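Local coordinates for possible substrate binding protein of ABC transporter system (Rhodopseudomonas palustris, PDB 3N0X) that probably binds a branched-chain amino acid or related small molecule and delivers it to an ABC-type membrane transporter, at residues 139-150 / 169-180; 196-207 / 227-235. All coordinates share one frame; numbering follows the deposited sequence. Where two conformers were deposited one is given.

Contact 1 (139-150 / 169-180); sequences KQGVTIATLAQD and GATLATEEYVPT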
# COMPACT_ATOMS: atom_id res chain seq x y z
N LYS A 139 -5.96 14.31 16.64
CA LYS A 139 -5.92 14.30 18.11
C LYS A 139 -6.79 15.45 18.60
O LYS A 139 -7.17 16.35 17.83
CB LYS A 139 -4.48 14.54 18.61
CG LYS A 139 -3.36 13.68 17.95
CD LYS A 139 -3.34 12.21 18.39
CE LYS A 139 -2.65 11.33 17.34
NZ LYS A 139 -1.16 11.53 17.27
N GLN A 140 -7.08 15.43 19.89
CA GLN A 140 -7.76 16.55 20.49
C GLN A 140 -6.91 17.82 20.28
O GLN A 140 -5.68 17.79 20.36
CB GLN A 140 -7.94 16.27 22.00
CG GLN A 140 -8.86 17.25 22.64
CD GLN A 140 -10.29 17.13 22.11
OE1 GLN A 140 -10.92 16.07 22.23
NE2 GLN A 140 -10.80 18.22 21.53
N GLY A 141 -7.55 18.93 19.99
CA GLY A 141 -6.80 20.17 19.74
C GLY A 141 -6.30 20.38 18.31
O GLY A 141 -5.49 21.29 18.05
N VAL A 142 -6.77 19.54 17.40
CA VAL A 142 -6.41 19.62 15.98
C VAL A 142 -7.66 19.86 15.13
O VAL A 142 -8.69 19.21 15.33
CB VAL A 142 -5.75 18.31 15.52
CG1 VAL A 142 -5.50 18.31 14.01
CG2 VAL A 142 -4.43 18.06 16.29
N THR A 143 -7.55 20.79 14.16
CA THR A 143 -8.58 21.02 13.15
C THR A 143 -7.95 20.78 11.80
O THR A 143 -6.85 21.28 11.55
CB THR A 143 -9.15 22.45 13.23
OG1 THR A 143 -9.62 22.67 14.58
CG2 THR A 143 -10.33 22.65 12.23
N ILE A 144 -8.66 20.05 10.93
CA ILE A 144 -8.19 19.64 9.64
C ILE A 144 -9.11 20.16 8.54
O ILE A 144 -10.33 20.22 8.70
CB ILE A 144 -8.09 18.10 9.59
CG1 ILE A 144 -6.97 17.68 10.54
CG2 ILE A 144 -7.78 17.60 8.16
CD1 ILE A 144 -7.01 16.30 10.95
N ALA A 145 -8.51 20.59 7.42
CA ALA A 145 -9.23 20.77 6.17
C ALA A 145 -8.60 19.83 5.17
O ALA A 145 -7.35 19.68 5.14
CB ALA A 145 -9.08 22.22 5.64
N THR A 146 -9.40 19.24 4.30
CA THR A 146 -8.86 18.31 3.32
C THR A 146 -8.90 18.89 1.90
O THR A 146 -9.77 19.65 1.54
CB THR A 146 -9.62 16.94 3.34
OG1 THR A 146 -11.01 17.14 3.05
CG2 THR A 146 -9.46 16.20 4.75
N LEU A 147 -7.92 18.48 1.09
CA LEU A 147 -7.89 18.79 -0.33
C LEU A 147 -7.73 17.47 -1.06
O LEU A 147 -6.84 16.66 -0.76
CB LEU A 147 -6.71 19.70 -0.69
CG LEU A 147 -6.45 19.99 -2.17
CD1 LEU A 147 -7.66 20.70 -2.79
CD2 LEU A 147 -5.15 20.83 -2.31
N ALA A 148 -8.57 17.29 -2.09
CA ALA A 148 -8.58 16.08 -2.89
C ALA A 148 -9.02 16.43 -4.30
O ALA A 148 -9.61 17.50 -4.53
CB ALA A 148 -9.54 15.02 -2.28
N GLN A 149 -8.73 15.53 -5.23
CA GLN A 149 -9.25 15.59 -6.59
C GLN A 149 -10.71 15.10 -6.63
O GLN A 149 -11.10 14.19 -5.89
CB GLN A 149 -8.38 14.70 -7.47
CG GLN A 149 -6.94 15.18 -7.56
CD GLN A 149 -5.97 14.09 -7.89
OE1 GLN A 149 -5.86 13.08 -7.20
NE2 GLN A 149 -5.28 14.26 -9.03
N ASP A 150 -11.50 15.73 -7.51
CA ASP A 150 -12.92 15.44 -7.62
C ASP A 150 -13.14 14.19 -8.49
O ASP A 150 -13.62 14.27 -9.63
CB ASP A 150 -13.61 16.68 -8.22
CG ASP A 150 -15.10 16.65 -8.08
OD1 ASP A 150 -15.61 15.67 -7.47
OD2 ASP A 150 -15.77 17.62 -8.52
N GLY A 169 -10.86 12.77 18.19
CA GLY A 169 -10.88 14.07 18.87
C GLY A 169 -10.60 15.29 17.97
O GLY A 169 -10.89 16.43 18.35
N ALA A 170 -10.07 15.06 16.77
CA ALA A 170 -9.85 16.14 15.81
C ALA A 170 -11.15 16.54 15.12
O ALA A 170 -12.06 15.71 15.00
CB ALA A 170 -8.85 15.69 14.74
N THR A 171 -11.21 17.79 14.67
CA THR A 171 -12.39 18.34 13.98
C THR A 171 -12.03 18.50 12.51
O THR A 171 -10.92 18.93 12.18
CB THR A 171 -12.76 19.72 14.59
OG1 THR A 171 -13.15 19.52 15.96
CG2 THR A 171 -13.91 20.38 13.85
N LEU A 172 -12.97 18.17 11.63
CA LEU A 172 -12.84 18.42 10.19
C LEU A 172 -13.62 19.67 9.85
O LEU A 172 -14.84 19.68 9.93
CB LEU A 172 -13.37 17.23 9.39
CG LEU A 172 -13.39 17.37 7.86
CD1 LEU A 172 -11.97 17.51 7.34
CD2 LEU A 172 -14.15 16.21 7.18
N ALA A 173 -12.92 20.73 9.47
CA ALA A 173 -13.55 22.02 9.21
C ALA A 173 -14.18 22.11 7.82
O ALA A 173 -15.22 22.74 7.63
CB ALA A 173 -12.52 23.12 9.33
N THR A 174 -13.50 21.55 6.82
CA THR A 174 -13.98 21.70 5.41
C THR A 174 -13.30 20.67 4.54
O THR A 174 -12.24 20.15 4.91
CB THR A 174 -13.74 23.11 4.83
OG1 THR A 174 -14.54 23.26 3.65
CG2 THR A 174 -12.24 23.38 4.49
N GLU A 175 -13.96 20.35 3.42
CA GLU A 175 -13.45 19.44 2.39
C GLU A 175 -13.52 20.15 1.07
O GLU A 175 -14.59 20.70 0.70
CB GLU A 175 -14.31 18.17 2.33
CG GLU A 175 -14.45 17.36 3.57
CD GLU A 175 -15.58 16.36 3.46
OE1 GLU A 175 -15.69 15.60 2.46
OE2 GLU A 175 -16.44 16.40 4.37
N GLU A 176 -12.39 20.25 0.38
CA GLU A 176 -12.35 20.84 -0.94
C GLU A 176 -12.04 19.75 -1.97
O GLU A 176 -11.08 18.96 -1.80
CB GLU A 176 -11.28 21.94 -1.02
CG GLU A 176 -11.65 23.16 -0.26
CD GLU A 176 -12.63 24.04 -1.05
OE1 GLU A 176 -12.81 23.83 -2.30
OE2 GLU A 176 -13.17 24.99 -0.46
N TYR A 177 -12.81 19.75 -3.06
CA TYR A 177 -12.62 18.83 -4.19
C TYR A 177 -12.46 19.64 -5.45
O TYR A 177 -13.33 20.42 -5.77
CB TYR A 177 -13.80 17.86 -4.32
CG TYR A 177 -14.00 17.00 -3.11
CD1 TYR A 177 -13.21 15.89 -2.88
CD2 TYR A 177 -14.95 17.36 -2.14
CE1 TYR A 177 -13.37 15.12 -1.75
CE2 TYR A 177 -15.09 16.60 -0.97
CZ TYR A 177 -14.30 15.48 -0.79
OH TYR A 177 -14.42 14.71 0.38
N VAL A 178 -11.34 19.45 -6.13
CA VAL A 178 -11.04 20.25 -7.32
C VAL A 178 -10.84 19.33 -8.50
O VAL A 178 -10.59 18.13 -8.34
CB VAL A 178 -9.80 21.15 -7.10
CG1 VAL A 178 -10.03 22.08 -5.90
CG2 VAL A 178 -8.53 20.33 -6.92
N PRO A 179 -10.97 19.88 -9.71
CA PRO A 179 -10.80 19.02 -10.88
C PRO A 179 -9.48 18.26 -10.85
O PRO A 179 -8.44 18.76 -10.38
CB PRO A 179 -10.92 20.01 -12.04
CG PRO A 179 -11.81 21.09 -11.54
CD PRO A 179 -11.49 21.21 -10.05
N THR A 180 -9.50 17.03 -11.33
CA THR A 180 -8.34 16.15 -11.29
C THR A 180 -7.10 16.77 -11.93
O THR A 180 -6.00 16.48 -11.51
CB THR A 180 -8.58 14.81 -12.03
OG1 THR A 180 -9.13 15.08 -13.33
CG2 THR A 180 -9.51 13.90 -11.22
O HOH W 1 -13.29 17.15 19.80
O HOH W 2 -9.97 19.11 18.09
O HOH W 3 -11.40 17.07 0.25

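Contact 2 (196-207 / 227-235); sequences LKDKPGKKIIWV and YGIELSTGG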
# COMPACT_ATOMS: atom_id res chain seq x y z
N LEU A 196 -9.28 27.76 8.11
CA LEU A 196 -8.53 27.38 9.27
C LEU A 196 -7.90 28.52 10.09
O LEU A 196 -7.60 28.31 11.26
CB LEU A 196 -7.41 26.44 8.83
CG LEU A 196 -7.80 25.08 8.32
CD1 LEU A 196 -6.48 24.38 7.79
CD2 LEU A 196 -8.52 24.19 9.37
N LYS A 197 -7.62 29.65 9.45
CA LYS A 197 -6.76 30.65 10.05
C LYS A 197 -7.21 31.21 11.40
O LYS A 197 -6.37 31.69 12.16
CB LYS A 197 -6.49 31.81 9.10
CG LYS A 197 -7.72 32.65 8.76
CD LYS A 197 -7.34 33.68 7.75
CE LYS A 197 -8.54 34.44 7.27
NZ LYS A 197 -8.09 35.42 6.19
N ASP A 198 -8.51 31.18 11.68
CA ASP A 198 -9.01 31.74 12.93
C ASP A 198 -9.27 30.68 14.00
O ASP A 198 -9.71 31.03 15.09
CB ASP A 198 -10.26 32.57 12.69
CG ASP A 198 -9.98 33.84 11.91
OD1 ASP A 198 -8.87 34.43 12.06
OD2 ASP A 198 -10.88 34.29 11.15
N LYS A 199 -8.92 29.43 13.73
CA LYS A 199 -9.19 28.35 14.68
C LYS A 199 -8.12 28.36 15.77
O LYS A 199 -6.94 28.69 15.52
CB LYS A 199 -9.12 26.99 13.97
CG LYS A 199 -10.08 26.77 12.82
CD LYS A 199 -11.53 26.66 13.21
CE LYS A 199 -12.40 26.53 11.95
NZ LYS A 199 -13.86 26.67 12.22
N PRO A 200 -8.52 27.99 16.98
CA PRO A 200 -7.49 27.83 18.01
C PRO A 200 -6.77 26.48 17.80
O PRO A 200 -7.18 25.70 16.92
CB PRO A 200 -8.31 27.76 19.29
CG PRO A 200 -9.56 27.04 18.87
CD PRO A 200 -9.83 27.49 17.43
N GLY A 201 -5.72 26.22 18.56
CA GLY A 201 -5.04 24.92 18.48
C GLY A 201 -4.20 24.74 17.22
O GLY A 201 -3.69 25.72 16.65
N LYS A 202 -4.01 23.48 16.83
CA LYS A 202 -3.22 23.15 15.66
C LYS A 202 -4.13 23.03 14.46
O LYS A 202 -5.23 22.49 14.57
CB LYS A 202 -2.49 21.83 15.88
CG LYS A 202 -1.55 21.41 14.76
CD LYS A 202 -0.74 20.10 15.05
CE LYS A 202 0.34 20.36 16.06
NZ LYS A 202 1.30 19.20 16.10
N LYS A 203 -3.66 23.52 13.32
CA LYS A 203 -4.43 23.52 12.08
C LYS A 203 -3.62 22.83 11.00
O LYS A 203 -2.45 23.16 10.81
CB LYS A 203 -4.75 24.94 11.68
CG LYS A 203 -5.68 25.67 12.66
CD LYS A 203 -4.95 26.65 13.48
CE LYS A 203 -4.58 27.88 12.70
NZ LYS A 203 -3.66 28.79 13.48
N ILE A 204 -4.25 21.90 10.30
CA ILE A 204 -3.58 21.06 9.30
C ILE A 204 -4.43 20.96 8.04
O ILE A 204 -5.65 20.74 8.14
CB ILE A 204 -3.34 19.64 9.82
CG1 ILE A 204 -2.61 19.64 11.19
CG2 ILE A 204 -2.53 18.80 8.78
CD1 ILE A 204 -2.47 18.22 11.83
N ILE A 205 -3.81 21.13 6.88
CA ILE A 205 -4.42 20.80 5.58
C ILE A 205 -3.87 19.43 5.25
O ILE A 205 -2.64 19.28 5.10
CB ILE A 205 -4.07 21.82 4.46
CG1 ILE A 205 -4.65 23.20 4.81
CG2 ILE A 205 -4.54 21.29 3.11
CD1 ILE A 205 -4.10 24.32 3.93
N TRP A 206 -4.74 18.44 5.10
CA TRP A 206 -4.34 17.09 4.70
C TRP A 206 -4.70 16.92 3.22
O TRP A 206 -5.85 17.15 2.82
CB TRP A 206 -4.99 16.00 5.57
CG TRP A 206 -4.50 14.65 5.21
CD1 TRP A 206 -3.30 14.12 5.55
CD2 TRP A 206 -5.17 13.64 4.44
NE1 TRP A 206 -3.16 12.85 5.04
CE2 TRP A 206 -4.30 12.51 4.37
CE3 TRP A 206 -6.42 13.56 3.82
CZ2 TRP A 206 -4.64 11.34 3.69
CZ3 TRP A 206 -6.75 12.37 3.14
CH2 TRP A 206 -5.86 11.28 3.10
N VAL A 207 -3.71 16.52 2.43
CA VAL A 207 -3.88 16.37 1.00
C VAL A 207 -3.86 14.88 0.61
O VAL A 207 -3.04 14.08 1.12
CB VAL A 207 -2.76 17.10 0.27
CG1 VAL A 207 -2.94 17.01 -1.27
CG2 VAL A 207 -2.73 18.59 0.68
N TYR A 227 -0.28 31.63 8.66
CA TYR A 227 -1.58 31.47 9.31
C TYR A 227 -1.56 30.43 10.42
O TYR A 227 -2.61 30.08 10.96
CB TYR A 227 -2.59 30.99 8.30
CG TYR A 227 -2.90 31.97 7.22
CD1 TYR A 227 -3.54 33.15 7.51
CD2 TYR A 227 -2.58 31.70 5.91
CE1 TYR A 227 -3.86 34.05 6.52
CE2 TYR A 227 -2.92 32.59 4.91
CZ TYR A 227 -3.55 33.76 5.24
OH TYR A 227 -3.87 34.66 4.25
N GLY A 228 -0.38 29.93 10.76
CA GLY A 228 -0.23 28.85 11.70
C GLY A 228 -0.83 27.55 11.20
O GLY A 228 -1.34 26.76 11.99
N ILE A 229 -0.74 27.31 9.90
CA ILE A 229 -1.24 26.07 9.30
C ILE A 229 -0.09 25.19 8.84
O ILE A 229 0.88 25.70 8.24
CB ILE A 229 -2.16 26.40 8.10
CG1 ILE A 229 -3.36 27.21 8.54
CG2 ILE A 229 -2.62 25.13 7.36
CD1 ILE A 229 -4.16 27.88 7.39
N GLU A 230 -0.21 23.89 9.11
CA GLU A 230 0.74 22.85 8.69
C GLU A 230 0.14 22.10 7.53
O GLU A 230 -1.08 21.95 7.47
CB GLU A 230 0.90 21.79 9.80
CG GLU A 230 1.76 22.15 10.97
CD GLU A 230 2.06 20.92 11.81
OE1 GLU A 230 2.61 19.93 11.26
OE2 GLU A 230 1.72 20.94 13.02
N LEU A 231 0.98 21.59 6.63
CA LEU A 231 0.53 20.70 5.57
C LEU A 231 0.84 19.28 5.96
O LEU A 231 1.78 19.03 6.72
CB LEU A 231 1.26 20.99 4.27
CG LEU A 231 1.15 22.39 3.66
CD1 LEU A 231 1.90 22.45 2.29
CD2 LEU A 231 -0.32 22.88 3.54
N SER A 232 0.02 18.35 5.50
CA SER A 232 0.18 16.92 5.76
C SER A 232 -0.26 16.14 4.54
O SER A 232 -1.17 16.52 3.82
CB SER A 232 -0.63 16.50 7.00
OG SER A 232 -0.57 15.10 7.32
N THR A 233 0.41 15.01 4.29
CA THR A 233 -0.02 14.09 3.27
C THR A 233 0.57 12.71 3.60
O THR A 233 1.46 12.57 4.49
CB THR A 233 0.38 14.57 1.86
OG1 THR A 233 -0.32 13.83 0.87
CG2 THR A 233 1.91 14.45 1.65
N GLY A 234 0.12 11.68 2.90
CA GLY A 234 0.67 10.33 3.09
C GLY A 234 2.09 10.18 2.56
O GLY A 234 2.60 11.01 1.80
N GLY A 235 2.70 9.06 2.93
CA GLY A 235 4.05 8.75 2.47
C GLY A 235 4.04 8.30 1.03
O GLY A 235 2.99 8.26 0.38
O HOH W 4 -3.90 33.06 11.67
O HOH W 5 -1.57 27.22 15.04
O HOH W 6 2.29 18.30 13.61
O HOH W 7 -1.01 24.79 13.57
O HOH W 8 -2.37 11.31 1.23

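Contact 1 (139-150 / 169-180)
Ala-148 and the ring of Tyr-177 meet where strands 142-149 and 171-178 run side by side: the small Ala-148 lets the ring come close, its methyl CB lying obliquely to the ring, 3.8 Å from Tyr-177 CD1. The carbonyl oxygen of Gln-149 sits at the ring's edge, near its plane, while a water rests over the rim of one face and ties Thr-146 OG1 to the carbonyl of Glu-176. In the ring plane, Tyr-177 OH gives a 2.6 Å hydrogen bond to the anti lone pair of Glu-175 OE1, which probably helps to hold the hydroxyl end of the ring in place; the other carboxylate oxygen of Glu-175 is paired with Lys-162, and Arg-155 forms a cation-pi contact with the ring. The strands are the two ends of a right-handed beta-alpha-beta crossover through helix 152-165, part of the parallel sheet of a periplasmic binding protein lobe. Their hydrogen bonds alternate in the parallel manner, from Thr-171 N on Val-142 O to Asp-150 N on Val-178 O. Ala-173 is an extra residue in its strand, a beta bulge: its N bonds Ile-144 O at 2.7 Å, and its CB is turned toward strand 142-149, 3.7 Å from Thr-143 CG2. On the helix 152-165 face, Leu-172 carries CG anti to the backbone N (chi1 176°), which brings CD1 to 3.8 Å from Thr-146 CG2. On the opposite face Ala-145 CB packs against Thr-174 CG2 at 3.6 Å, with Leu-147 CD1 against Val-178 CG1 beyond; the small Ala-145 suits its place under Leu-192 of helix 186-196.

Contact 2 (196-207 / 227-235)
Ile-205, Ile-229 and Leu-231 form the well-packed apolar side of this contact. Ile-229 CG2 lies 3.8 Å from Ile-205 CG1, while Leu-231 runs alongside Ile-205, pointing the same way. Leu-196 crosses Ile-229 at about a right angle, its CB reaching the isoleucine's CD1; helix 186-196 and Pro-224 pack around this apolar patch, where branched aliphatic residues suit the strands. The tight approach is on the other face, where Ile-204 CG2 presses on Ser-232 CB at 3.5 Å, closer than usual for two carbons; serine, with only one gamma atom, suits so close a meeting. Ser-232 OG lies in plane at the edge of the Trp-206 ring, near CD1, and is bonded to the Glu-251 carbonyl; the indole NE1 is held by Asn-133.

The end near Tyr-227 and Gly-228 is looser and wetter. Lys-203 bends at chi2 and chi3, curling its NZ back to the carbonyl of Tyr-227, met on a lone pair at 3.0 Å, with a weak bond to Gly-228 O and a water beside it. Gly-228, at positive phi, leaves space for that ammonium group. Lys-197 lays its CB and CD along the Tyr-227 ring and reaches Asp-194 with its NZ. A separate polar edge, on the Ile-204 and Ser-232 face, pairs Lys-202 with Glu-230, which was modelled in two conformers: in the one described, a long salt bridge, NZ to OE2 3.6 Å, is also bridged by a water.

At the far end, Thr-233 OG1 donates to Val-207 O at 2.7 Å from above the carbonyl plane, its chi1 of -166° placing the hydroxyl anti to the backbone N. Backbone bonds such as Glu-230 N to Lys-203 O join the strands in parallel, the two ends of a beta-alpha-beta unit through helix 215-221, as in the Rossmann-like lobes of periplasmic binding proteins.

How the contacts relate
Contacts 1 and 2 lie in one four-stranded parallel sheet, in the order 171-178, 142-149, 202-207, 229-233, so each contact pairs an outer strand with an inner one and the inner pair joins them. Their centres are about 9 Å apart. Ala-145 O and Trp-206 N lie 2.9 Å apart, a probable hydrogen bond, as do Thr-143 N and Lys-202 O. Between the contacts, Val-142 CG1 packs on Ile-204 CD1 at 3.7 Å, and helix 186-196 links the second strand of contact 1 to the first of contact 2. A glycerol, probably from the crystallisation liquor, hydrogen-bonds Glu-230 OE1 and Leu-231 N on the contact 2 side.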